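Local coordinates for Lmo0741 protein (Listeria monocytogenes, PDB 4R1H) that probably binds DNA as a GntR-family transcriptional regulator, through a winged helix-turn-helix domain, at residues Q15-I20 with A57-T62; I64-R69 with L75-R80. One frame throughout, in Å; residues are numbered along the deposited sequence. Where two conformers were deposited one is given.

Contact 1 (Q15-I20 with A57-T62)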
ATOM      1  N   GLN A  15       8.077  11.329  -0.385  1.00 34.71           N
ATOM      2  CA  GLN A  15       7.216  11.233  -1.546  1.00 34.74           C
ATOM      3  C   GLN A  15       7.837  11.821  -2.816  1.00 36.65           C
ATOM      4  O   GLN A  15       7.627  11.302  -3.949  1.00 31.75           O
ATOM      5  CB  GLN A  15       5.866  11.876  -1.301  1.00 37.79           C
ATOM      6  CG  GLN A  15       5.121  11.132  -0.227  1.00 41.85           C
ATOM      7  CD  GLN A  15       3.806  11.783   0.099  1.00 46.49           C
ATOM      8  OE1 GLN A  15       2.879  11.709  -0.705  1.00 46.30           O
ATOM      9  NE2 GLN A  15       3.701  12.413   1.293  1.00 47.92           N
ATOM     10  N   ILE A  16       8.605  12.874  -2.627  1.00 32.11           N
ATOM     11  CA  ILE A  16       9.337  13.477  -3.707  0.70 33.55           C
ATOM     12  C   ILE A  16      10.449  12.535  -4.130  1.00 31.24           C
ATOM     13  O   ILE A  16      10.720  12.416  -5.333  1.00 32.51           O
ATOM     14  CB  ILE A  16       9.936  14.858  -3.358  0.70 35.98           C
ATOM     15  CG1 ILE A  16       8.871  15.864  -2.840  0.70 40.78           C
ATOM     16  CG2 ILE A  16      10.678  15.451  -4.567  0.70 37.15           C
ATOM     17  CD1 ILE A  16       8.005  16.530  -3.888  0.70 42.20           C
ATOM     18  N   VAL A  17      11.149  11.921  -3.167  1.00 29.79           N
ATOM     19  CA  VAL A  17      12.128  10.917  -3.547  1.00 29.31           C
ATOM     20  C   VAL A  17      11.459   9.852  -4.441  1.00 30.19           C
ATOM     21  O   VAL A  17      12.020   9.465  -5.479  1.00 26.08           O
ATOM     22  CB  VAL A  17      12.777  10.300  -2.333  1.00 28.07           C
ATOM     23  CG1 VAL A  17      13.634   9.125  -2.688  1.00 30.78           C
ATOM     24  CG2 VAL A  17      13.650  11.374  -1.667  1.00 28.07           C
ATOM     25  N   HIS A  18      10.268   9.411  -4.053  1.00 27.85           N
ATOM     26  CA  HIS A  18       9.596   8.323  -4.842  1.00 29.98           C
ATOM     27  C   HIS A  18       9.194   8.788  -6.215  1.00 29.07           C
ATOM     28  O   HIS A  18       9.361   8.030  -7.173  1.00 29.35           O
ATOM     29  CB  HIS A  18       8.344   7.776  -4.140  1.00 34.33           C
ATOM     30  CG  HIS A  18       7.767   6.597  -4.851  1.00 34.22           C
ATOM     31  ND1 HIS A  18       8.409   5.380  -4.866  1.00 34.77           N
ATOM     32  CD2 HIS A  18       6.636   6.445  -5.580  1.00 38.17           C
ATOM     33  CE1 HIS A  18       7.681   4.512  -5.562  1.00 37.74           C
ATOM     34  NE2 HIS A  18       6.599   5.137  -5.992  1.00 37.03           N
ATOM     35  N   TYR A  19       8.722  10.020  -6.338  1.00 28.91           N
ATOM     36  CA  TYR A  19       8.387  10.622  -7.600  1.00 30.40           C
ATOM     37  C   TYR A  19       9.584  10.652  -8.537  1.00 29.18           C
ATOM     38  O   TYR A  19       9.484  10.235  -9.675  1.00 29.01           O
ATOM     39  CB  TYR A  19       7.878  12.039  -7.376  1.00 35.50           C
ATOM     40  CG  TYR A  19       7.731  12.850  -8.628  1.00 41.37           C
ATOM     41  CD1 TYR A  19       6.536  12.820  -9.372  1.00 44.88           C
ATOM     42  CD2 TYR A  19       8.772  13.658  -9.087  1.00 43.15           C
ATOM     43  CE1 TYR A  19       6.412  13.561 -10.523  1.00 46.81           C
ATOM     44  CE2 TYR A  19       8.659  14.394 -10.253  1.00 46.40           C
ATOM     45  CZ  TYR A  19       7.470  14.341 -10.965  1.00 50.87           C
ATOM     46  OH  TYR A  19       7.364  15.107 -12.119  1.00 56.13           O
ATOM     47  N   ILE A  20      10.735  11.086  -8.029  1.00 27.08           N
ATOM     48  CA  ILE A  20      11.982  11.101  -8.820  0.60 24.94           C
ATOM     49  C   ILE A  20      12.406   9.694  -9.189  1.00 23.81           C
ATOM     50  O   ILE A  20      12.795   9.449 -10.331  1.00 24.75           O
ATOM     51  CB  ILE A  20      13.106  11.837  -8.072  0.60 25.37           C
ATOM     52  CG1 ILE A  20      12.708  13.320  -7.998  0.60 27.43           C
ATOM     53  CG2 ILE A  20      14.451  11.586  -8.715  0.60 26.11           C
ATOM     54  CD1 ILE A  20      13.379  14.101  -6.900  0.60 27.57           C
ATOM     55  N   ALA A  57      19.269  15.651  -1.438  1.00 29.00           N
ATOM     56  CA  ALA A  57      20.280  15.108  -0.538  1.00 28.65           C
ATOM     57  C   ALA A  57      20.243  13.624  -0.342  1.00 30.72           C
ATOM     58  O   ALA A  57      21.275  12.961  -0.401  1.00 30.00           O
ATOM     59  CB  ALA A  57      20.235  15.792   0.838  1.00 32.63           C
ATOM     60  N   GLU A  58      19.052  13.066  -0.157  1.00 28.09           N
ATOM     61  CA  GLU A  58      18.906  11.671   0.020  1.00 29.79           C
ATOM     62  C   GLU A  58      19.305  10.936  -1.281  1.00 25.86           C
ATOM     63  O   GLU A  58      20.023   9.935  -1.232  1.00 28.73           O
ATOM     64  CB  GLU A  58      17.479  11.298   0.423  1.00 29.14           C
ATOM     65  CG  GLU A  58      17.316   9.790   0.553  1.00 33.33           C
ATOM     66  CD  GLU A  58      16.024   9.368   1.188  1.00 35.24           C
ATOM     67  OE1 GLU A  58      15.773   9.897   2.302  1.00 40.74           O
ATOM     68  OE2 GLU A  58      15.374   8.474   0.599  1.00 37.87           O
ATOM     69  N   LEU A  59      18.898  11.483  -2.393  1.00 24.66           N
ATOM     70  CA  LEU A  59      19.284  10.885  -3.703  1.00 25.32           C
ATOM     71  C   LEU A  59      20.823  10.903  -3.933  1.00 27.15           C
ATOM     72  O   LEU A  59      21.438   9.965  -4.556  1.00 28.68           O
ATOM     73  CB  LEU A  59      18.521  11.620  -4.790  1.00 26.71           C
ATOM     74  CG  LEU A  59      17.035  11.330  -4.880  1.00 27.91           C
ATOM     75  CD1 LEU A  59      16.439  12.324  -5.797  1.00 29.16           C
ATOM     76  CD2 LEU A  59      16.751   9.905  -5.332  1.00 29.19           C
ATOM     77  N   GLU A  60      21.459  11.948  -3.450  1.00 26.59           N
ATOM     78  CA  GLU A  60      22.920  12.037  -3.578  1.00 31.05           C
ATOM     79  C   GLU A  60      23.592  11.063  -2.630  1.00 31.12           C
ATOM     80  O   GLU A  60      24.559  10.327  -3.018  1.00 29.46           O
ATOM     81  CB  GLU A  60      23.383  13.507  -3.410  1.00 32.66           C
ATOM     82  CG  GLU A  60      24.785  13.765  -3.924  1.00 43.74           C
ATOM     83  CD  GLU A  60      25.116  15.256  -4.118  1.00 46.57           C
ATOM     84  OE1 GLU A  60      24.213  16.119  -4.014  1.00 55.31           O
ATOM     85  OE2 GLU A  60      26.297  15.534  -4.358  1.00 55.88           O
ATOM     86  N   GLU A  61      23.099  10.967  -1.402  1.00 30.79           N
ATOM     87  CA  GLU A  61      23.677  10.027  -0.416  0.60 33.24           C
ATOM     88  C   GLU A  61      23.579   8.587  -0.903  1.00 33.32           C
ATOM     89  O   GLU A  61      24.477   7.782  -0.611  1.00 33.79           O
ATOM     90  CB  GLU A  61      22.992  10.135   0.971  0.60 38.02           C
ATOM     91  CG  GLU A  61      23.551   9.238   2.082  0.60 44.92           C
ATOM     92  CD  GLU A  61      24.735   9.842   2.844  0.60 51.01           C
ATOM     93  OE1 GLU A  61      24.951  11.073   2.760  0.60 57.75           O
ATOM     94  OE2 GLU A  61      25.453   9.086   3.555  0.60 60.76           O
ATOM     95  N   THR A  62      22.515   8.251  -1.638  1.00 28.24           N
ATOM     96  CA  THR A  62      22.320   6.890  -2.109  1.00 30.55           C
ATOM     97  C   THR A  62      22.923   6.642  -3.503  1.00 31.01           C
ATOM     98  O   THR A  62      22.702   5.574  -4.087  1.00 31.39           O
ATOM     99  CB  THR A  62      20.816   6.521  -2.065  1.00 29.14           C
ATOM    100  OG1 THR A  62      20.051   7.502  -2.785  1.00 28.33           O
ATOM    101  CG2 THR A  62      20.346   6.517  -0.618  1.00 30.72           C
TER

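Contact 2 (I64-R69 with L75-R80)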
ATOM      1  N   ILE A  64      22.360   8.023  -6.378  1.00 26.07           N
ATOM      2  CA  ILE A  64      21.434   8.071  -7.512  0.60 26.18           C
ATOM      3  C   ILE A  64      21.694   9.316  -8.353  1.00 27.52           C
ATOM      4  O   ILE A  64      21.596   9.299  -9.594  1.00 28.63           O
ATOM      5  CB  ILE A  64      19.952   8.061  -7.056  0.60 26.85           C
ATOM      6  CG1 ILE A  64      19.641   6.811  -6.207  0.60 26.44           C
ATOM      7  CG2 ILE A  64      19.051   8.202  -8.291  0.60 26.62           C
ATOM      8  CD1 ILE A  64      19.932   5.491  -6.870  0.60 27.44           C
ATOM      9  N   ILE A  65      22.063  10.407  -7.688  1.00 25.37           N
ATOM     10  CA  ILE A  65      22.408  11.639  -8.372  1.00 26.03           C
ATOM     11  C   ILE A  65      23.717  12.149  -7.852  1.00 25.63           C
ATOM     12  O   ILE A  65      24.168  11.728  -6.785  1.00 27.19           O
ATOM     13  CB  ILE A  65      21.317  12.755  -8.298  1.00 26.40           C
ATOM     14  CG1 ILE A  65      21.221  13.361  -6.922  1.00 28.94           C
ATOM     15  CG2 ILE A  65      19.905  12.245  -8.730  1.00 28.23           C
ATOM     16  CD1 ILE A  65      20.165  14.460  -6.853  1.00 31.07           C
ATOM     17  N   TYR A  66      24.288  13.112  -8.582  1.00 28.99           N
ATOM     18  CA  TYR A  66      25.515  13.763  -8.145  1.00 27.86           C
ATOM     19  C   TYR A  66      25.498  15.210  -8.609  1.00 30.53           C
ATOM     20  O   TYR A  66      24.763  15.587  -9.526  1.00 28.14           O
ATOM     21  CB  TYR A  66      26.746  13.028  -8.678  1.00 28.37           C
ATOM     22  CG  TYR A  66      26.900  13.000 -10.152  1.00 28.31           C
ATOM     23  CD1 TYR A  66      27.678  13.932 -10.816  1.00 28.47           C
ATOM     24  CD2 TYR A  66      26.264  12.050 -10.913  1.00 29.04           C
ATOM     25  CE1 TYR A  66      27.826  13.900 -12.194  1.00 28.15           C
ATOM     26  CE2 TYR A  66      26.385  12.019 -12.292  1.00 29.81           C
ATOM     27  CZ  TYR A  66      27.199  12.946 -12.915  1.00 30.22           C
ATOM     28  OH  TYR A  66      27.285  12.912 -14.246  1.00 33.34           O
ATOM     29  N   THR A  67      26.400  15.994  -8.033  1.00 32.06           N
ATOM     30  CA  THR A  67      26.432  17.447  -8.268  1.00 33.46           C
ATOM     31  C   THR A  67      27.736  17.821  -8.920  1.00 33.71           C
ATOM     32  O   THR A  67      28.786  17.320  -8.546  1.00 35.33           O
ATOM     33  CB  THR A  67      26.344  18.245  -6.956  1.00 36.23           C
ATOM     34  OG1 THR A  67      25.176  17.870  -6.268  1.00 40.27           O
ATOM     35  CG2 THR A  67      26.263  19.779  -7.261  1.00 37.70           C
ATOM     36  N   VAL A  68      27.655  18.620  -9.960  1.00 34.65           N
ATOM     37  CA  VAL A  68      28.836  19.239 -10.557  1.00 34.09           C
ATOM     38  C   VAL A  68      28.651  20.725 -10.145  1.00 42.07           C
ATOM     39  O   VAL A  68      27.834  21.422 -10.757  1.00 40.93           O
ATOM     40  CB  VAL A  68      28.833  19.059 -12.057  1.00 33.18           C
ATOM     41  CG1 VAL A  68      30.068  19.722 -12.697  1.00 39.24           C
ATOM     42  CG2 VAL A  68      28.897  17.578 -12.414  1.00 34.27           C
ATOM     43  N   ARG A  69      29.353  21.167  -9.103  1.00 47.76           N
ATOM     44  CA  ARG A  69      29.161  22.524  -8.538  0.60 51.57           C
ATOM     45  C   ARG A  69      29.169  23.577  -9.641  1.00 50.24           C
ATOM     46  O   ARG A  69      30.056  23.565 -10.530  1.00 47.57           O
ATOM     47  CB  ARG A  69      30.247  22.852  -7.511  0.60 54.55           C
ATOM     48  CG  ARG A  69      29.969  24.099  -6.659  0.60 56.36           C
ATOM     49  CD  ARG A  69      31.011  24.294  -5.557  0.60 59.03           C
ATOM     50  NE  ARG A  69      30.890  23.267  -4.512  0.60 58.49           N
ATOM     51  CZ  ARG A  69      30.249  23.406  -3.350  0.60 57.94           C
ATOM     52  NH1 ARG A  69      29.664  24.547  -3.013  0.60 58.69           N
ATOM     53  NH2 ARG A  69      30.204  22.391  -2.502  0.60 57.56           N
ATOM     54  N   LEU A  75      21.707  12.735 -13.075  1.00 29.08           N
ATOM     55  CA  LEU A  75      21.439  11.344 -12.816  1.00 28.32           C
ATOM     56  C   LEU A  75      22.641  10.488 -13.044  1.00 27.65           C
ATOM     57  O   LEU A  75      23.341  10.642 -14.050  1.00 28.92           O
ATOM     58  CB  LEU A  75      20.263  10.875 -13.700  1.00 29.28           C
ATOM     59  CG  LEU A  75      19.855   9.395 -13.507  1.00 30.70           C
ATOM     60  CD1 LEU A  75      19.356   9.123 -12.092  1.00 30.29           C
ATOM     61  CD2 LEU A  75      18.783   8.967 -14.527  1.00 30.80           C
ATOM     62  N   THR A  76      22.907   9.562 -12.132  1.00 25.41           N
ATOM     63  CA  THR A  76      23.941   8.597 -12.358  1.00 25.84           C
ATOM     64  C   THR A  76      23.952   7.979 -13.737  1.00 29.33           C
ATOM     65  O   THR A  76      22.878   7.708 -14.341  1.00 28.69           O
ATOM     66  CB  THR A  76      23.926   7.513 -11.292  1.00 26.89           C
ATOM     67  OG1 THR A  76      25.019   6.632 -11.475  1.00 29.17           O
ATOM     68  CG2 THR A  76      22.632   6.617 -11.407  1.00 26.93           C
ATOM     69  N   GLU A  77      25.149   7.758 -14.293  1.00 28.64           N
ATOM     70  CA  GLU A  77      25.223   7.081 -15.543  1.00 30.78           C
ATOM     71  C   GLU A  77      25.458   5.577 -15.361  1.00 33.77           C
ATOM     72  O   GLU A  77      25.561   4.841 -16.359  1.00 38.54           O
ATOM     73  CB  GLU A  77      26.323   7.768 -16.442  1.00 33.63           C
ATOM     74  CG  GLU A  77      27.683   7.256 -16.078  1.00 38.21           C
ATOM     75  CD  GLU A  77      28.270   7.837 -14.794  1.00 38.17           C
ATOM     76  OE1 GLU A  77      27.579   8.465 -13.993  1.00 34.86           O
ATOM     77  OE2 GLU A  77      29.519   7.672 -14.646  1.00 43.63           O
ATOM     78  N   ASP A  78      25.500   5.087 -14.097  1.00 32.96           N
ATOM     79  CA  ASP A  78      25.773   3.720 -13.799  1.00 34.02           C
ATOM     80  C   ASP A  78      24.461   2.922 -13.971  1.00 32.80           C
ATOM     81  O   ASP A  78      23.535   3.042 -13.173  1.00 31.03           O
ATOM     82  CB  ASP A  78      26.343   3.526 -12.387  1.00 33.58           C
ATOM     83  CG  ASP A  78      26.749   2.100 -12.138  1.00 39.33           C
ATOM     84  OD1 ASP A  78      27.844   1.671 -12.588  1.00 43.75           O
ATOM     85  OD2 ASP A  78      25.976   1.302 -11.636  1.00 40.50           O
ATOM     86  N   LYS A  79      24.387   2.126 -15.021  1.00 35.14           N
ATOM     87  CA  LYS A  79      23.137   1.406 -15.317  1.00 36.11           C
ATOM     88  C   LYS A  79      22.784   0.385 -14.259  1.00 35.38           C
ATOM     89  O   LYS A  79      21.593   0.187 -13.971  1.00 34.42           O
ATOM     90  CB  LYS A  79      23.189   0.700 -16.663  1.00 43.08           C
ATOM     91  CG  LYS A  79      23.533   1.560 -17.877  1.00 52.77           C
ATOM     92  CD  LYS A  79      22.446   2.512 -18.374  1.00 60.87           C
ATOM     93  CE  LYS A  79      22.608   2.729 -19.887  1.00 66.72           C
ATOM     94  NZ  LYS A  79      21.671   3.789 -20.356  1.00 70.72           N
ATOM     95  N   ARG A  80      23.772  -0.298 -13.687  1.00 34.32           N
ATOM     96  CA  ARG A  80      23.473  -1.272 -12.669  1.00 36.75           C
ATOM     97  C   ARG A  80      22.847  -0.583 -11.471  1.00 34.65           C
ATOM     98  O   ARG A  80      21.950  -1.193 -10.827  1.00 30.42           O
ATOM     99  CB  ARG A  80      24.729  -2.033 -12.225  1.00 41.18           C
ATOM    100  CG  ARG A  80      25.353  -2.954 -13.272  1.00 49.47           C
ATOM    101  CD  ARG A  80      24.902  -4.386 -13.032  1.00 54.68           C
ATOM    102  NE  ARG A  80      25.408  -5.234 -14.083  1.00 59.00           N
ATOM    103  CZ  ARG A  80      26.574  -5.879 -14.048  1.00 64.35           C
ATOM    104  NH1 ARG A  80      27.368  -5.815 -12.978  1.00 62.58           N
ATOM    105  NH2 ARG A  80      26.950  -6.606 -15.095  1.00 69.96           N
TER

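Contact 1 (Q15-I20 with A57-T62)
Glu58, whose side chain lies against Val17 of the facing helix, has its backbone O gripped by two donors from Thr62. Thr62 N lies 3.0 Å from Glu58 O, and the hydroxyl Thr62 OG1 donates to the same Glu58 O at 2.9 Å. The two arrive from opposite faces of the carbonyl plane, with OG1 tilted 26° from it. This pair of hydrogen bonds ties Thr62, the first residue to leave helical angles, back onto the last turn of helix 49-61.

The contact itself is mainly apolar and rests on Leu59. In the Ile20 conformer given, Leu59 CD1 lies 3.6 Å from Ile20 CG2 and 3.7 Å from Ile20 CD1, so that one methyl fits against both arms of the isoleucine. The other branch, Leu59 CD2, turns to Val17 CG1 at 4.2 Å, where the two side chains pass one another running in opposite senses. With its CG anti to the carbonyl carbon (chi1 -72°), Leu59 presents one methyl to each of two residues a helical turn apart.

These residues lie where helix 12-25 packs on helix 49-61 in the winged helix-turn-helix domain; the axes of the short segments come within 10.6 Å and cross at -59°. Ile20 also packs on Leu41 and Tyr56, and Val17 on Ala55, so helix 12-25 reaches helix 38-45 through Leu41 and helix 49-61 through Tyr56 and Ala55.

The Glu58 chain runs extended, crossing Val17 at about a right angle. Glu58 OE2 is 3.8 Å from Val17 CG1, a carboxylate oxygen beside a methyl, while OE1 forms a salt bridge with Lys14, about one turn before Val17 on helix 12-25, which would tend to hold the carboxylate charged.

Contact 2 (I64-R69 with L75-R80)
Ile65 and Leu75 form an antiparallel, non-hydrogen-bonded pair, their CA atoms 4.6 Å apart, with both side chains on one face of the two-stranded sheet. Just beyond this pair Thr76 N donates to Ile64 O at 2.9 Å, nearly straight at the hydrogen (171°), although the donor stands well off the carbonyl plane. One backbone bond thus joins the residues just outside the bridge, where the chain enters one strand and leaves the other.

Around that bond Ile64 O is packed by carbon. Thr76 CG2 and Leu75 CD1 each lie 3.4 Å from Ile64 O, one from each of two successive residues. The Leu75 and Ile64 side chains lie abreast, heading the same way, and in the Ile64 conformer given Leu75 CD1 touches Ile64 CG2 at 3.9 Å. Both also pack on Ile24 of helix 12-25, while Ile65 lies on Tyr56 and Leu59 of helix 49-61; the buried face of this sheet end therefore rests on the helices.

Tyr66 meets the chain beyond the bridge. Its CG sits between the backbone N and the carbonyl carbon (chi1 63°), which brings CE2 alongside the outgoing chain: Thr76 CA approaches the ring at its edge, near the ring plane, 4.2 Å from CE2, whereas Leu75 O lies obliquely, 3.8 Å from Tyr66 CE2. Glu77 OE1 comes near the same CE2, also obliquely.

Next the chain turns. Thr76 OG1 accepts from Asp78 N at 3.1 Å, which makes an ST turn, and Asp78 OD2 then caps Arg81 N as the N-cap of helix 79-103. Two strands joined by a short loop, following the helix-turn-helix, are the wing of a winged helix domain; this contact closes its base and leads from it into the long helix.

Overall arrangement
The two contacts follow in series along the chain, contact 1 being complete before contact 2 begins, with centres about 12 Å apart. They are joined by the short passage from helix 49-61 to strand 65-68. There Leu59 O lies 2.8 Å from Ile64 N, a probable hydrogen bond, and the Glu60 carboxylate is hydrogen-bonded to Thr67 OG1, so the end of the helix is tied to the first strand. Contact 1 sets helix 12-25 against helix 49-61, probably the recognition helix by family analogy; contact 2 closes the wing next to it. The links from Leu59 and Glu60 would hold the wing against the helix, an arrangement consistent with DNA binding.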